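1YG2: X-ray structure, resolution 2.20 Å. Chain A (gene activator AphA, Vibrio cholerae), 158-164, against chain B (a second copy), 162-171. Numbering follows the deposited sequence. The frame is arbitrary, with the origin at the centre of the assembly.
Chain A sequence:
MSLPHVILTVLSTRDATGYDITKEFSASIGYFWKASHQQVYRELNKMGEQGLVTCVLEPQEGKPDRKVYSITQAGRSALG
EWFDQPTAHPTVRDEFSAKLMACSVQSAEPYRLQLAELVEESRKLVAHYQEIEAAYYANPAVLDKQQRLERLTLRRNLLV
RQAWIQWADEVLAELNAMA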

# COMPACT_ATOMS: atom_id res chain seq x y z
N LEU A 158 10.33 7.05 -0.45
CA LEU A 158 11.65 6.69 0.02
C LEU A 158 11.63 5.80 1.25
O LEU A 158 12.10 4.66 1.22
CB LEU A 158 12.44 7.96 0.31
CG LEU A 158 13.95 7.78 0.42
CD1 LEU A 158 14.49 7.26 -0.90
CD2 LEU A 158 14.60 9.12 0.77
N LEU A 159 11.06 6.31 2.34
CA LEU A 159 11.00 5.58 3.59
C LEU A 159 10.27 4.24 3.48
O LEU A 159 10.76 3.22 3.97
CB LEU A 159 10.35 6.45 4.66
CG LEU A 159 11.17 7.70 5.00
CD1 LEU A 159 10.41 8.62 5.95
CD2 LEU A 159 12.49 7.26 5.63
N VAL A 160 9.12 4.25 2.84
CA VAL A 160 8.35 3.03 2.68
C VAL A 160 9.07 2.04 1.79
O VAL A 160 9.28 0.88 2.18
CB VAL A 160 6.96 3.33 2.08
CG1 VAL A 160 6.24 2.03 1.78
CG2 VAL A 160 6.15 4.16 3.06
N ARG A 161 9.47 2.49 0.61
CA ARG A 161 10.17 1.64 -0.34
C ARG A 161 11.41 1.04 0.31
O ARG A 161 11.71 -0.14 0.12
CB ARG A 161 10.58 2.46 -1.56
CG ARG A 161 10.79 1.63 -2.79
CD ARG A 161 9.47 1.05 -3.25
NE ARG A 161 9.60 0.41 -4.55
CZ ARG A 161 8.57 0.09 -5.32
NH1 ARG A 161 7.33 0.37 -4.92
NH2 ARG A 161 8.78 -0.49 -6.50
N GLN A 162 12.13 1.84 1.09
CA GLN A 162 13.32 1.37 1.78
C GLN A 162 12.94 0.30 2.79
O GLN A 162 13.65 -0.70 2.96
CB GLN A 162 14.02 2.52 2.50
CG GLN A 162 14.95 3.34 1.62
CD GLN A 162 15.58 4.52 2.35
OE1 GLN A 162 16.67 4.97 1.99
NE2 GLN A 162 14.90 5.02 3.37
N ALA A 163 11.82 0.50 3.46
CA ALA A 163 11.36 -0.47 4.44
C ALA A 163 11.01 -1.77 3.72
O ALA A 163 11.31 -2.85 4.21
CB ALA A 163 10.14 0.07 5.19
N TRP A 164 10.39 -1.66 2.55
CA TRP A 164 10.02 -2.86 1.81
C TRP A 164 11.25 -3.64 1.33
O TRP A 164 11.25 -4.88 1.32
CB TRP A 164 9.13 -2.49 0.62
CG TRP A 164 8.60 -3.69 -0.07
CD1 TRP A 164 7.45 -4.37 0.21
CD2 TRP A 164 9.23 -4.40 -1.15
NE1 TRP A 164 7.32 -5.46 -0.62
CE2 TRP A 164 8.40 -5.50 -1.47
CE3 TRP A 164 10.41 -4.21 -1.87
CZ2 TRP A 164 8.71 -6.41 -2.48
CZ3 TRP A 164 10.73 -5.11 -2.89
CH2 TRP A 164 9.88 -6.20 -3.18
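Chain B (162-171) QAWIQWADEV

This is a close, nearly antiparallel helix-on-helix packing between two copies of the same protein, built on small alanines and one leucine knob and using no hydrogen bonds across the contact. Chain B is helical throughout 162-171, with backbone angles near -60/-45 and a regular i to i+4 ladder running from B:Gln166 N to B:Gln162 O (3.0 Å) through B:Val171 N to B:Trp167 O (3.0 Å). It lies along a chain A stretch that is equally helical, and both helices extend beyond these segments. Their N-to-C directions differ by 163°, which is also the signed crossing angle, and the axes approach to 8.5 Å.

The first thing to read here is that, where the backbones come nearest, chain B places an alanine and chain A a valine turned sideways. A:Val160 CA and B:Ala163 CA are 5.5 Å apart, and at this point chain B offers only a methyl group, aimed toward chain A. That methyl rests directly on backbone: B:Ala163 CB is 3.5 Å from A:Leu159 O and 4.1 Å from A:Val160 CA. The carbonyl it touches is already engaged within its own helix, A:Leu159 O accepting from A:Ala163 N at 3.0 Å. The same residue of the two copies also meets itself, A:Ala163 CB lying 3.5 Å from B:Ala163 CB, with both CA-to-CB bonds directed toward the partner helix.

The second rule is the knob. A:Leu159 points toward chain B in an m,t rotamer and settles among B:Ala163, B:Gln166, B:Trp167 and B:Glu170, the i, i+3, i+4, i+7 pattern that makes a hole on a helix surface. It has 105 Å² covered, the largest share of any residue in a contact that buries 285 Å² in all. The tryptophan's CA-to-CB bond points toward chain A while its end leads away; A:Leu159 CD1 lies nearest B:Trp167 CA and CB, at 3.9 Å from each, with the near edge of the indole a little further off.

Polar side chains complete the hole. A:Leu159 CD2 lies 3.2 Å from B:Gln166 NE2, a tight contact with no hydrogen bond, and A:Leu159 CD1 lies 3.7 Å from B:Glu170 OE2, an oxygen satisfied elsewhere in the structure. A:Arg161 points away and takes no part. The lesson is economical: an alanine of chain B against a sideways valine at the close approach, a leucine in the adjoining hole, and helix backbones that satisfy themselves.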

# COMPACT_ATOMS: atom_id res chain seq x y z
N GLN B 162 6.23 0.97 10.58
CA GLN B 162 7.22 1.79 11.28
C GLN B 162 7.74 2.88 10.35
O GLN B 162 7.96 4.01 10.78
CB GLN B 162 8.39 0.92 11.74
CG GLN B 162 8.15 0.20 13.07
CD GLN B 162 9.31 -0.70 13.47
OE1 GLN B 162 9.53 -0.95 14.66
NE2 GLN B 162 10.06 -1.19 12.49
N ALA B 163 7.93 2.53 9.09
CA ALA B 163 8.40 3.50 8.13
C ALA B 163 7.35 4.59 7.95
O ALA B 163 7.67 5.77 7.85
CB ALA B 163 8.71 2.83 6.79
N TRP B 164 6.08 4.19 7.92
CA TRP B 164 5.01 5.17 7.74
C TRP B 164 4.91 6.12 8.94
O TRP B 164 4.64 7.32 8.78
CB TRP B 164 3.68 4.46 7.52
CG TRP B 164 2.59 5.41 7.19
CD1 TRP B 164 2.24 5.86 5.94
CD2 TRP B 164 1.73 6.08 8.12
NE1 TRP B 164 1.21 6.77 6.04
CE2 TRP B 164 0.88 6.92 7.36
CE3 TRP B 164 1.60 6.05 9.51
CZ2 TRP B 164 -0.09 7.73 7.96
CZ3 TRP B 164 0.63 6.86 10.11
CH2 TRP B 164 -0.21 7.68 9.33
N ILE B 165 5.13 5.59 10.14
CA ILE B 165 5.10 6.39 11.37
C ILE B 165 6.25 7.40 11.32
O ILE B 165 6.08 8.57 11.67
CB ILE B 165 5.29 5.51 12.61
CG1 ILE B 165 4.07 4.59 12.77
CG2 ILE B 165 5.53 6.40 13.84
CD1 ILE B 165 4.20 3.59 13.90
N GLN B 166 7.41 6.95 10.88
CA GLN B 166 8.56 7.85 10.77
C GLN B 166 8.19 9.00 9.83
O GLN B 166 8.49 10.16 10.10
CB GLN B 166 9.76 7.08 10.22
CG GLN B 166 11.06 7.84 10.25
CD GLN B 166 12.23 7.03 9.68
OE1 GLN B 166 12.47 5.90 10.10
NE2 GLN B 166 12.95 7.62 8.74
N TRP B 167 7.53 8.67 8.72
CA TRP B 167 7.13 9.69 7.75
C TRP B 167 6.08 10.64 8.32
O TRP B 167 6.19 11.86 8.20
CB TRP B 167 6.55 9.03 6.49
CG TRP B 167 6.09 10.03 5.50
CD1 TRP B 167 6.87 10.89 4.79
CD2 TRP B 167 4.73 10.33 5.16
NE1 TRP B 167 6.08 11.72 4.03
CE2 TRP B 167 4.76 11.40 4.24
CE3 TRP B 167 3.49 9.82 5.55
CZ2 TRP B 167 3.61 11.96 3.69
CZ3 TRP B 167 2.33 10.37 5.00
CH2 TRP B 167 2.40 11.44 4.08
N ALA B 168 5.06 10.07 8.93
CA ALA B 168 3.97 10.84 9.52
C ALA B 168 4.52 11.87 10.51
O ALA B 168 4.07 13.02 10.52
CB ALA B 168 3.00 9.91 10.21
N ASP B 169 5.48 11.46 11.33
CA ASP B 169 6.07 12.40 12.29
C ASP B 169 6.76 13.53 11.54
O ASP B 169 6.67 14.68 11.94
CB ASP B 169 7.09 11.71 13.20
CG ASP B 169 6.45 10.80 14.22
OD1 ASP B 169 5.26 11.01 14.56
OD2 ASP B 169 7.15 9.87 14.69
N GLU B 170 7.46 13.20 10.46
CA GLU B 170 8.14 14.24 9.69
C GLU B 170 7.13 15.25 9.16
O GLU B 170 7.40 16.45 9.16
CB GLU B 170 8.92 13.64 8.52
CG GLU B 170 10.23 13.02 8.94
CD GLU B 170 11.11 12.69 7.75
OE1 GLU B 170 11.21 13.52 6.82
OE2 GLU B 170 11.71 11.60 7.76
N VAL B 171 5.99 14.77 8.71
CA VAL B 171 4.96 15.65 8.20
C VAL B 171 4.41 16.50 9.34
O VAL B 171 4.30 17.71 9.22
CB VAL B 171 3.79 14.87 7.57
CG1 VAL B 171 2.67 15.83 7.20
CG2 VAL B 171 4.28 14.10 6.35